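Local coordinates for protein meso-diaminopimelate dehydrogenase (Clostridium tetani, PDB 3WGY) that probably catalyses the reversible NADP-dependent oxidative deamination of meso-diaminopimelate, here as a six-fold mutant binding the branched-chain oxo acid 4-methyl-2-oxovalerate, at residues F128-L133 / V303-I308; M82-F87 / N115-S120; V285-A290 / S311-K316; Y172-K177 / E198-V203. The protein carries 6 engineered substitutions. All blocks are in the same frame, centred on the assembly; numbering follows the deposited sequence.

Contact 1 (F128-L133 / V303-I308); sequences FSLNRL and VTVLDI
Leu130 and Leu306 bring the two backbones nearest, their CA atoms 6.2 Å apart, where helix 123-138 passes the short 3-10 turn 305-307. That turn follows strand 301-303 at the edge of the parallel sheet, so the contact joins the Rossmann-type fold, which probably binds the dinucleotide, to helix 123-138. The turn is closed by the backbone bond from Ile308 N to Val305 O, and the carboxylate of Asp307 folds back to take the N-H of Thr304 on OD2 (2.9 Å, 175° at the hydrogen), met on its anti side.

Between the segments the chemistry is apolar. Leu130 carries most of it on the helix side: CG lies 3.7 Å from Val305 CG2, while CD2 reaches past that branch to the backbone, 3.5 Å from Val305 O. Chi1 (-63°) puts Val305 CG1 anti to the carbonyl carbon; the other methyl, CG2, stands between the backbone N and the carbonyl carbon and meets Leu130. One turn later Leu133, with CG anti to the backbone N (177°), crosses Leu306 at a slant. Tyr287 of helix 276-296 packs on both Leu130 and Val305. Ser129 OG bonds to Gly126 N and to the C-terminal carboxylate of Leu326 of the second subunit. The closest approach of the Leu133–Leu306 pair is CD2 to CG, at 3.7 Å.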
# COMPACT_ATOMS: atom_id res chain seq x y z
N PHE B 128 0.26 -6.12 -5.49
CA PHE B 128 1.69 -6.32 -5.31
C PHE B 128 2.49 -5.37 -6.19
O PHE B 128 3.52 -4.85 -5.78
CB PHE B 128 2.07 -7.78 -5.59
CG PHE B 128 1.80 -8.71 -4.44
CD1 PHE B 128 1.06 -8.29 -3.35
CD2 PHE B 128 2.27 -10.01 -4.46
CE1 PHE B 128 0.80 -9.16 -2.29
CE2 PHE B 128 2.02 -10.88 -3.40
CZ PHE B 128 1.28 -10.46 -2.32
N SER B 129 1.98 -5.14 -7.41
CA SER B 129 2.62 -4.25 -8.36
C SER B 129 2.71 -2.85 -7.78
O SER B 129 3.76 -2.21 -7.83
CB SER B 129 1.81 -4.20 -9.66
OG SER B 129 1.46 -5.50 -10.10
N LEU B 130 1.60 -2.37 -7.22
CA LEU B 130 1.56 -1.04 -6.63
C LEU B 130 2.58 -0.90 -5.52
O LEU B 130 3.24 0.13 -5.39
CB LEU B 130 0.17 -0.75 -6.06
CG LEU B 130 -0.96 -0.44 -7.06
CD1 LEU B 130 -2.31 -0.65 -6.39
CD2 LEU B 130 -0.79 1.01 -7.57
N ASN B 131 2.70 -1.94 -4.70
CA ASN B 131 3.63 -1.89 -3.59
C ASN B 131 5.09 -2.01 -3.99
O ASN B 131 5.95 -1.47 -3.29
CB ASN B 131 3.25 -2.91 -2.51
CG ASN B 131 2.09 -2.41 -1.66
OD1 ASN B 131 0.92 -2.63 -1.98
ND2 ASN B 131 2.42 -1.72 -0.59
N ARG B 132 5.38 -2.70 -5.09
CA ARG B 132 6.77 -2.77 -5.54
C ARG B 132 7.11 -1.34 -5.98
O ARG B 132 8.15 -0.79 -5.64
CB ARG B 132 6.93 -3.70 -6.74
CG ARG B 132 6.64 -5.17 -6.48
CD ARG B 132 6.82 -5.99 -7.77
NE ARG B 132 6.17 -7.29 -7.66
CZ ARG B 132 5.05 -7.63 -8.30
NH1 ARG B 132 4.43 -6.78 -9.11
NH2 ARG B 132 4.53 -8.82 -8.10
N LEU B 133 6.19 -0.73 -6.72
CA LEU B 133 6.36 0.63 -7.22
C LEU B 133 6.56 1.62 -6.08
O LEU B 133 7.53 2.39 -6.07
CB LEU B 133 5.14 1.05 -8.04
CG LEU B 133 5.17 2.49 -8.56
CD1 LEU B 133 6.50 2.76 -9.28
CD2 LEU B 133 3.98 2.72 -9.49
N VAL B 303 -5.46 1.39 -19.11
CA VAL B 303 -4.77 1.85 -17.90
C VAL B 303 -4.47 0.65 -17.01
O VAL B 303 -5.10 -0.40 -17.14
CB VAL B 303 -5.66 2.82 -17.08
CG1 VAL B 303 -5.88 4.11 -17.85
CG2 VAL B 303 -6.99 2.16 -16.75
N THR B 304 -3.50 0.82 -16.12
CA THR B 304 -3.13 -0.22 -15.18
C THR B 304 -3.40 0.35 -13.79
O THR B 304 -3.71 1.54 -13.65
CB THR B 304 -1.64 -0.59 -15.29
OG1 THR B 304 -0.83 0.45 -14.72
CG2 THR B 304 -1.24 -0.77 -16.75
N VAL B 305 -3.28 -0.48 -12.75
CA VAL B 305 -3.51 0.01 -11.40
C VAL B 305 -2.55 1.15 -11.06
O VAL B 305 -2.85 1.99 -10.22
CB VAL B 305 -3.33 -1.12 -10.36
CG1 VAL B 305 -4.38 -2.19 -10.59
CG2 VAL B 305 -1.93 -1.71 -10.45
N LEU B 306 -1.39 1.16 -11.72
CA LEU B 306 -0.37 2.19 -11.50
C LEU B 306 -0.83 3.61 -11.83
O LEU B 306 -0.29 4.57 -11.28
CB LEU B 306 0.88 1.88 -12.33
CG LEU B 306 1.90 0.83 -11.84
CD1 LEU B 306 1.21 -0.40 -11.31
CD2 LEU B 306 2.84 0.47 -12.98
N ASP B 307 -1.82 3.74 -12.71
CA ASP B 307 -2.34 5.05 -13.12
C ASP B 307 -3.57 5.51 -12.34
O ASP B 307 -4.05 6.61 -12.58
CB ASP B 307 -2.78 5.02 -14.60
CG ASP B 307 -1.77 4.38 -15.51
OD1 ASP B 307 -0.62 4.86 -15.55
OD2 ASP B 307 -2.13 3.39 -16.19
N ILE B 308 -4.06 4.70 -11.42
CA ILE B 308 -5.28 5.05 -10.70
C ILE B 308 -5.13 5.42 -9.22
O ILE B 308 -4.69 4.62 -8.41
CB ILE B 308 -6.30 3.89 -10.79
CG1 ILE B 308 -6.54 3.52 -12.25
CG2 ILE B 308 -7.60 4.29 -10.12
CD1 ILE B 308 -7.39 2.28 -12.42

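Contact 2 (M82-F87 / N115-S120); sequences MIASQF and NISLIS
Asn115 and Ala84 meet where the end of helix 80-84 and the chain after it pass the start of strand 116-118, an inner strand of the Rossmann-type parallel sheet. Two CA pairs define the approach: Ala84 with Ser117 at 6.7 Å and Phe87 with Asn115 at 6.4 Å. The CB bonds of Asn115 and Ser117, two residues apart on the strand, both point at the other segment, whereas those of Ser85, Gln86 and Phe87 point away from the strand. The turn therefore offers Asn115 mainly its backbone.

The first torsion of Asn115 (-67°) places CG beside its own backbone N, and the amide group comes up against the turn with OD1 leading. Asn115 OD1 is 3.2 Å from Ala84 O and 3.6 Å from Phe87 O; both are oxygen-to-oxygen approaches of acceptors, and neither is a hydrogen bond. Asn115 CB is 3.8 Å from Phe87 O and about as far from Ala84 O, so the contact of this residue with the turn is van der Waals packing.

The turn itself is held by Ile83 O, which accepts from both Gln86 N and Phe87 N, the latter at 2.8 Å. Ile83 O also lies in the plane of the Phe87 ring, at its edge.

Ser117 OG is hydrogen-bonded to Thr89 OG1 of the adjacent strand 88-90 and to Ser110 OG of helix 99-113. Against that polar cluster rests one methyl: Ala84 CB, 3.7 Å from Ser117 OG.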
# COMPACT_ATOMS: atom_id res chain seq x y z
N MET B 82 -12.17 -8.18 -27.86
CA MET B 82 -13.50 -8.24 -28.43
C MET B 82 -14.53 -7.50 -27.59
O MET B 82 -15.47 -6.90 -28.13
CB MET B 82 -13.94 -9.70 -28.61
CG MET B 82 -12.96 -10.55 -29.42
SD MET B 82 -12.32 -9.76 -30.92
CE MET B 82 -13.84 -9.48 -31.86
N ILE B 83 -14.36 -7.53 -26.27
CA ILE B 83 -15.29 -6.84 -25.37
C ILE B 83 -14.96 -5.35 -25.28
O ILE B 83 -15.85 -4.52 -25.12
CB ILE B 83 -15.23 -7.40 -23.92
CG1 ILE B 83 -15.12 -8.92 -23.94
CG2 ILE B 83 -16.47 -6.95 -23.15
CD1 ILE B 83 -16.28 -9.63 -24.59
N ALA B 84 -13.67 -5.03 -25.36
CA ALA B 84 -13.22 -3.64 -25.26
C ALA B 84 -13.82 -2.73 -26.32
O ALA B 84 -14.02 -1.54 -26.07
CB ALA B 84 -11.69 -3.58 -25.33
N SER B 85 -14.10 -3.27 -27.49
CA SER B 85 -14.69 -2.48 -28.57
C SER B 85 -16.14 -2.17 -28.30
O SER B 85 -16.77 -1.41 -29.05
CB SER B 85 -14.59 -3.23 -29.90
OG SER B 85 -13.25 -3.35 -30.33
N GLN B 86 -16.69 -2.73 -27.24
CA GLN B 86 -18.09 -2.52 -26.93
C GLN B 86 -18.36 -2.04 -25.51
O GLN B 86 -19.41 -1.45 -25.25
CB GLN B 86 -18.86 -3.81 -27.18
CG GLN B 86 -18.68 -4.37 -28.58
CD GLN B 86 -19.23 -5.77 -28.74
OE1 GLN B 86 -18.75 -6.71 -28.10
NE2 GLN B 86 -20.24 -5.92 -29.59
N PHE B 87 -17.44 -2.29 -24.59
CA PHE B 87 -17.63 -1.87 -23.21
C PHE B 87 -16.33 -1.41 -22.59
O PHE B 87 -15.26 -1.63 -23.14
CB PHE B 87 -18.17 -3.01 -22.34
CG PHE B 87 -19.39 -3.70 -22.90
CD1 PHE B 87 -19.28 -4.61 -23.94
CD2 PHE B 87 -20.66 -3.44 -22.38
CE1 PHE B 87 -20.41 -5.26 -24.45
CE2 PHE B 87 -21.79 -4.08 -22.88
CZ PHE B 87 -21.66 -4.99 -23.92
N ASN B 115 -13.67 3.95 -25.29
CA ASN B 115 -13.87 3.30 -24.00
C ASN B 115 -12.57 3.25 -23.22
O ASN B 115 -11.51 3.60 -23.74
CB ASN B 115 -14.37 1.87 -24.21
CG ASN B 115 -15.76 1.82 -24.81
OD1 ASN B 115 -16.10 0.89 -25.53
ND2 ASN B 115 -16.58 2.82 -24.49
N ILE B 116 -12.63 2.79 -21.98
CA ILE B 116 -11.44 2.67 -21.16
C ILE B 116 -11.33 1.24 -20.69
O ILE B 116 -12.33 0.61 -20.36
CB ILE B 116 -11.49 3.63 -19.94
CG1 ILE B 116 -10.34 3.30 -18.97
CG2 ILE B 116 -12.83 3.51 -19.24
CD1 ILE B 116 -10.21 4.29 -17.84
N SER B 117 -10.11 0.71 -20.69
CA SER B 117 -9.88 -0.67 -20.27
C SER B 117 -8.78 -0.78 -19.22
O SER B 117 -7.66 -0.32 -19.42
CB SER B 117 -9.49 -1.54 -21.46
OG SER B 117 -10.57 -1.68 -22.36
N LEU B 118 -9.11 -1.41 -18.10
CA LEU B 118 -8.14 -1.62 -17.03
C LEU B 118 -7.58 -3.03 -17.18
O LEU B 118 -8.32 -4.01 -17.12
CB LEU B 118 -8.79 -1.46 -15.66
CG LEU B 118 -7.93 -1.94 -14.49
CD1 LEU B 118 -6.62 -1.15 -14.48
CD2 LEU B 118 -8.69 -1.76 -13.17
N ILE B 119 -6.28 -3.14 -17.38
CA ILE B 119 -5.66 -4.45 -17.52
C ILE B 119 -4.77 -4.79 -16.33
O ILE B 119 -4.29 -3.91 -15.62
CB ILE B 119 -4.77 -4.53 -18.78
CG1 ILE B 119 -3.48 -3.75 -18.55
CG2 ILE B 119 -5.52 -3.96 -19.99
CD1 ILE B 119 -2.38 -4.09 -19.52
N SER B 120 -4.58 -6.09 -16.12
CA SER B 120 -3.71 -6.62 -15.08
C SER B 120 -3.94 -6.18 -13.63
O SER B 120 -2.99 -5.81 -12.93
CB SER B 120 -2.26 -6.35 -15.46
OG SER B 120 -1.94 -6.91 -16.73

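Contact 3 (V285-A290 / S311-K316); sequences VAYSRA and SYLSPK
Arg289 NH1 and Leu313 O form the single hydrogen bond between the segments, 3.0 Å long but weak, because the angle at the hydrogen is only 127°. Leu313 O lies at the edge of the guanidinium, near its plane. The other nitrogens have partners beyond the segments: NE makes a salt bridge with Asp28 and NH2 a hydrogen bond with Asn26, so all three nitrogens of this buried group are engaged, which would be expected to favour its charged form.

The side chain runs out extended, CG anti to the backbone N (179°), then bends at chi3, and Arg289 NE comes to lie 3.6 Å from Pro315 CB. Over one face of the guanidinium sits Pro315 CD, offset toward the rim. Further back, the aliphatic part of the chain lies against backbone: Arg289 CD is 3.5 Å from Ser314 C.

Leu313 supplies the apolar half. Its CD2 stands over the centre of the Tyr287 ring, 3.4 Å from the centroid and 5° off the normal, a CH-pi contact in which the methyl is almost equally far from all six ring carbons. The same methyl also meets the Ala290 methyl. At Ala290 the chains come closest: its CA is 4.5 Å from that of Tyr312, and the two CB atoms are 3.5 Å apart.

Lys316 N donates to Ser314 OG at 3.1 Å, closing an ST turn. Across the subunit interface, Leu134 of the second subunit packs on Leu313. The contact thus packs a 3-10 turn and an ST turn, leading to helix 318-324, against helix 276-296 beside the dimer interface.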
# COMPACT_ATOMS: atom_id res chain seq x y z
N VAL B 285 -13.83 -5.96 -8.41
CA VAL B 285 -15.00 -5.13 -8.17
C VAL B 285 -14.64 -3.71 -7.76
O VAL B 285 -15.20 -2.75 -8.30
CB VAL B 285 -15.90 -5.75 -7.09
CG1 VAL B 285 -17.05 -4.79 -6.76
CG2 VAL B 285 -16.45 -7.08 -7.59
N ALA B 286 -13.72 -3.56 -6.81
CA ALA B 286 -13.32 -2.22 -6.36
C ALA B 286 -12.80 -1.39 -7.52
O ALA B 286 -13.14 -0.20 -7.65
CB ALA B 286 -12.27 -2.32 -5.28
N TYR B 287 -11.98 -2.00 -8.36
CA TYR B 287 -11.43 -1.30 -9.51
C TYR B 287 -12.50 -0.98 -10.56
O TYR B 287 -12.31 -0.10 -11.39
CB TYR B 287 -10.27 -2.10 -10.12
CG TYR B 287 -8.95 -1.72 -9.49
CD1 TYR B 287 -8.26 -0.59 -9.92
CD2 TYR B 287 -8.46 -2.41 -8.39
CE1 TYR B 287 -7.11 -0.15 -9.26
CE2 TYR B 287 -7.30 -1.98 -7.72
CZ TYR B 287 -6.64 -0.85 -8.16
OH TYR B 287 -5.54 -0.37 -7.47
N SER B 288 -13.63 -1.69 -10.50
CA SER B 288 -14.72 -1.41 -11.42
C SER B 288 -15.29 -0.05 -11.08
O SER B 288 -15.68 0.71 -11.97
CB SER B 288 -15.83 -2.46 -11.30
OG SER B 288 -15.48 -3.62 -12.04
N ARG B 289 -15.33 0.26 -9.79
CA ARG B 289 -15.84 1.54 -9.34
C ARG B 289 -14.95 2.65 -9.90
O ARG B 289 -15.44 3.69 -10.33
CB ARG B 289 -15.85 1.63 -7.81
CG ARG B 289 -16.36 2.97 -7.30
CD ARG B 289 -16.51 3.03 -5.78
NE ARG B 289 -17.46 2.04 -5.26
CZ ARG B 289 -17.12 0.87 -4.74
NH1 ARG B 289 -15.84 0.51 -4.66
NH2 ARG B 289 -18.06 0.05 -4.31
N ALA B 290 -13.64 2.41 -9.89
CA ALA B 290 -12.67 3.38 -10.39
C ALA B 290 -12.78 3.59 -11.89
O ALA B 290 -12.68 4.72 -12.37
CB ALA B 290 -11.26 2.95 -10.04
N SER B 311 -8.22 6.98 -4.30
CA SER B 311 -9.51 7.63 -4.03
C SER B 311 -10.64 7.09 -4.91
O SER B 311 -11.79 7.03 -4.48
CB SER B 311 -9.39 9.14 -4.25
OG SER B 311 -9.04 9.44 -5.59
N TYR B 312 -10.32 6.69 -6.14
CA TYR B 312 -11.33 6.16 -7.05
C TYR B 312 -11.88 4.79 -6.67
O TYR B 312 -12.93 4.39 -7.18
CB TYR B 312 -10.77 6.09 -8.47
CG TYR B 312 -10.66 7.43 -9.17
CD1 TYR B 312 -9.76 8.40 -8.73
CD2 TYR B 312 -11.45 7.71 -10.28
CE1 TYR B 312 -9.65 9.63 -9.38
CE2 TYR B 312 -11.35 8.93 -10.94
CZ TYR B 312 -10.45 9.89 -10.49
OH TYR B 312 -10.34 11.09 -11.16
N LEU B 313 -11.19 4.08 -5.78
CA LEU B 313 -11.61 2.76 -5.34
C LEU B 313 -12.69 2.82 -4.26
O LEU B 313 -13.29 1.80 -3.91
CB LEU B 313 -10.42 1.98 -4.79
CG LEU B 313 -9.22 1.74 -5.71
CD1 LEU B 313 -8.12 1.06 -4.90
CD2 LEU B 313 -9.65 0.88 -6.91
N SER B 314 -12.93 4.02 -3.75
CA SER B 314 -13.92 4.20 -2.69
C SER B 314 -15.19 4.91 -3.14
O SER B 314 -15.16 5.78 -4.00
CB SER B 314 -13.30 4.99 -1.54
OG SER B 314 -14.27 5.29 -0.56
N PRO B 315 -16.34 4.51 -2.56
CA PRO B 315 -17.62 5.13 -2.90
C PRO B 315 -17.84 6.40 -2.09
O PRO B 315 -18.81 7.12 -2.29
CB PRO B 315 -18.62 4.03 -2.55
CG PRO B 315 -18.00 3.42 -1.34
CD PRO B 315 -16.54 3.31 -1.73
N LYS B 316 -16.93 6.67 -1.16
CA LYS B 316 -17.04 7.86 -0.32
C LYS B 316 -16.57 9.10 -1.07
O LYS B 316 -15.87 9.02 -2.07
CB LYS B 316 -16.22 7.68 0.97
CG LYS B 316 -16.77 6.59 1.88
CD LYS B 316 -15.86 6.29 3.06
CE LYS B 316 -16.45 5.18 3.93
NZ LYS B 316 -15.55 4.70 5.03

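Contact 4 (Y172-K177 / E198-V203); sequences YIIPIK and EMVCYV. Engineered in segment 172-177: Ile173 (natural residue Thr). Engineered in segment 198-203: Met199 (natural residue Arg).
Tyr172 and Val200, then Ile174 and Glu198, form two antiparallel hydrogen-bonded pairs flanking the non-hydrogen-bonded pair Ile173–Met199. This backbone core is tight: Ile174 N to Glu198 O measures 2.8 Å, and the segment axes come within 4.8 Å at 143° between directions. Met199 CA also makes a CA-H...O contact with Tyr172 O at 3.3 Å.

On the Tyr172 face, Ile174 CD1 packs on Val200 CG2, and the rings of Tyr172 and Tyr202 meet rim to rim with planes at 82°, Tyr172 CE2 lying 3.6 Å from Tyr202 CE1. On the other face the engineered Ile173 and Met199 lie side by side more loosely, Ile173 CG1 to Met199 CG 4.1 Å; the side chain of Ile173 is about 6 Å from the bound oxo acid.

The looser, wetter part is the Glu198 side chain, not its backbone. CG stands between its backbone N and carbonyl carbon (78°). A water donates to Pro175 O and lies implausibly close to Glu198 OE2, so that second bond is doubtful. Ile176 CG1 packs beside Glu198, 3.7 Å from its N.

Strand 197-205 is flanked by 166-175 and, in parallel, by 230-234. Helix 154-162 touches Met199 through His156, a residue of the ligand pocket, and His244 bonds Tyr172 OH.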
# COMPACT_ATOMS: atom_id res chain seq x y z
N TYR B 172 2.71 -27.11 -3.27
CA TYR B 172 2.61 -25.78 -2.68
C TYR B 172 3.98 -25.12 -2.75
O TYR B 172 5.00 -25.76 -2.51
CB TYR B 172 2.25 -25.84 -1.19
CG TYR B 172 0.86 -26.35 -0.88
CD1 TYR B 172 -0.26 -25.54 -1.04
CD2 TYR B 172 0.68 -27.64 -0.39
CE1 TYR B 172 -1.53 -26.00 -0.73
CE2 TYR B 172 -0.58 -28.12 -0.08
CZ TYR B 172 -1.68 -27.30 -0.25
OH TYR B 172 -2.92 -27.77 0.07
N ILE B 173 4.00 -23.83 -3.09
CA ILE B 173 5.25 -23.08 -3.11
C ILE B 173 5.10 -22.31 -1.81
O ILE B 173 4.03 -21.77 -1.52
CB ILE B 173 5.35 -22.08 -4.29
CG1 ILE B 173 5.41 -22.84 -5.62
CG2 ILE B 173 6.60 -21.23 -4.13
CD1 ILE B 173 5.60 -21.95 -6.86
N ILE B 174 6.16 -22.27 -1.00
CA ILE B 174 6.07 -21.58 0.27
C ILE B 174 7.31 -20.75 0.56
O ILE B 174 8.44 -21.23 0.39
CB ILE B 174 5.91 -22.57 1.44
CG1 ILE B 174 4.77 -23.55 1.16
CG2 ILE B 174 5.66 -21.80 2.74
CD1 ILE B 174 4.61 -24.61 2.25
N PRO B 175 7.13 -19.49 0.98
CA PRO B 175 8.28 -18.65 1.29
C PRO B 175 9.03 -19.26 2.47
O PRO B 175 8.42 -19.82 3.38
CB PRO B 175 7.63 -17.31 1.65
CG PRO B 175 6.43 -17.28 0.75
CD PRO B 175 5.89 -18.69 0.89
N ILE B 176 10.35 -19.17 2.45
CA ILE B 176 11.18 -19.71 3.52
C ILE B 176 11.33 -18.64 4.58
O ILE B 176 11.77 -17.53 4.28
CB ILE B 176 12.56 -20.12 2.98
CG1 ILE B 176 12.40 -21.24 1.95
CG2 ILE B 176 13.46 -20.57 4.13
CD1 ILE B 176 13.65 -21.55 1.17
N LYS B 177 10.96 -18.95 5.82
CA LYS B 177 11.04 -17.96 6.89
C LYS B 177 12.40 -17.28 6.98
O LYS B 177 12.47 -16.07 7.20
CB LYS B 177 10.71 -18.59 8.25
CG LYS B 177 10.45 -17.55 9.32
CD LYS B 177 10.39 -18.16 10.71
CE LYS B 177 9.87 -17.15 11.74
NZ LYS B 177 10.66 -15.89 11.76
N GLU B 198 10.45 -22.69 -0.87
CA GLU B 198 10.62 -24.14 -0.83
C GLU B 198 9.33 -24.71 -1.41
O GLU B 198 8.34 -23.99 -1.60
CB GLU B 198 10.80 -24.64 0.61
CG GLU B 198 9.51 -24.73 1.40
CD GLU B 198 9.70 -25.35 2.78
OE1 GLU B 198 10.19 -26.49 2.86
OE2 GLU B 198 9.35 -24.69 3.78
N MET B 199 9.33 -26.00 -1.72
CA MET B 199 8.14 -26.62 -2.27
C MET B 199 7.76 -27.87 -1.49
O MET B 199 8.61 -28.69 -1.16
CB MET B 199 8.35 -26.96 -3.75
CG MET B 199 8.02 -25.79 -4.67
SD MET B 199 8.54 -26.07 -6.37
CE MET B 199 8.93 -24.40 -6.90
N VAL B 200 6.48 -27.97 -1.17
CA VAL B 200 5.96 -29.10 -0.40
C VAL B 200 4.89 -29.81 -1.21
O VAL B 200 3.97 -29.19 -1.75
CB VAL B 200 5.37 -28.63 0.95
CG1 VAL B 200 4.96 -29.84 1.80
CG2 VAL B 200 6.38 -27.77 1.69
N CYS B 201 5.02 -31.13 -1.29
CA CYS B 201 4.06 -31.92 -2.03
C CYS B 201 3.37 -32.91 -1.10
O CYS B 201 3.96 -33.39 -0.13
CB CYS B 201 4.74 -32.70 -3.16
SG CYS B 201 5.56 -31.69 -4.41
N TYR B 202 2.11 -33.18 -1.40
CA TYR B 202 1.34 -34.15 -0.63
C TYR B 202 0.87 -35.11 -1.70
O TYR B 202 0.06 -34.75 -2.57
CB TYR B 202 0.17 -33.47 0.08
CG TYR B 202 0.62 -32.52 1.16
CD1 TYR B 202 1.05 -31.23 0.86
CD2 TYR B 202 0.65 -32.93 2.50
CE1 TYR B 202 1.50 -30.36 1.86
CE2 TYR B 202 1.09 -32.09 3.50
CZ TYR B 202 1.52 -30.81 3.18
OH TYR B 202 1.97 -29.98 4.18
N VAL B 203 1.38 -36.33 -1.64
CA VAL B 203 1.07 -37.33 -2.65
C VAL B 203 0.28 -38.55 -2.21
O VAL B 203 0.47 -39.08 -1.13
CB VAL B 203 2.38 -37.82 -3.31
CG1 VAL B 203 2.11 -38.99 -4.26
CG2 VAL B 203 3.06 -36.67 -4.04
O HOH W 1 8.46 -22.61 4.67

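In the fold
Contacts 1, 2 and 3 lie close together, with centres 15 to 18 Å apart, and Tyr287 ties them together: its OH touches Leu130 of contact 1 and its CB touches Leu118 of contact 2. Contacts 1 and 2 also join as neighbouring strands, through the probable hydrogen bond from Val303 N to Ser117 O. Contacts 1 and 3 are buried and both reach the second subunit, the first almost wholly apolar, the second adding to CH-pi packing an arginine whose stronger partners lie outside it. Contact 2 is only partly buried. So is contact 4, about 35 Å from contact 3 between centres; it belongs to a separate mixed sheet and is held chiefly by backbone bonds.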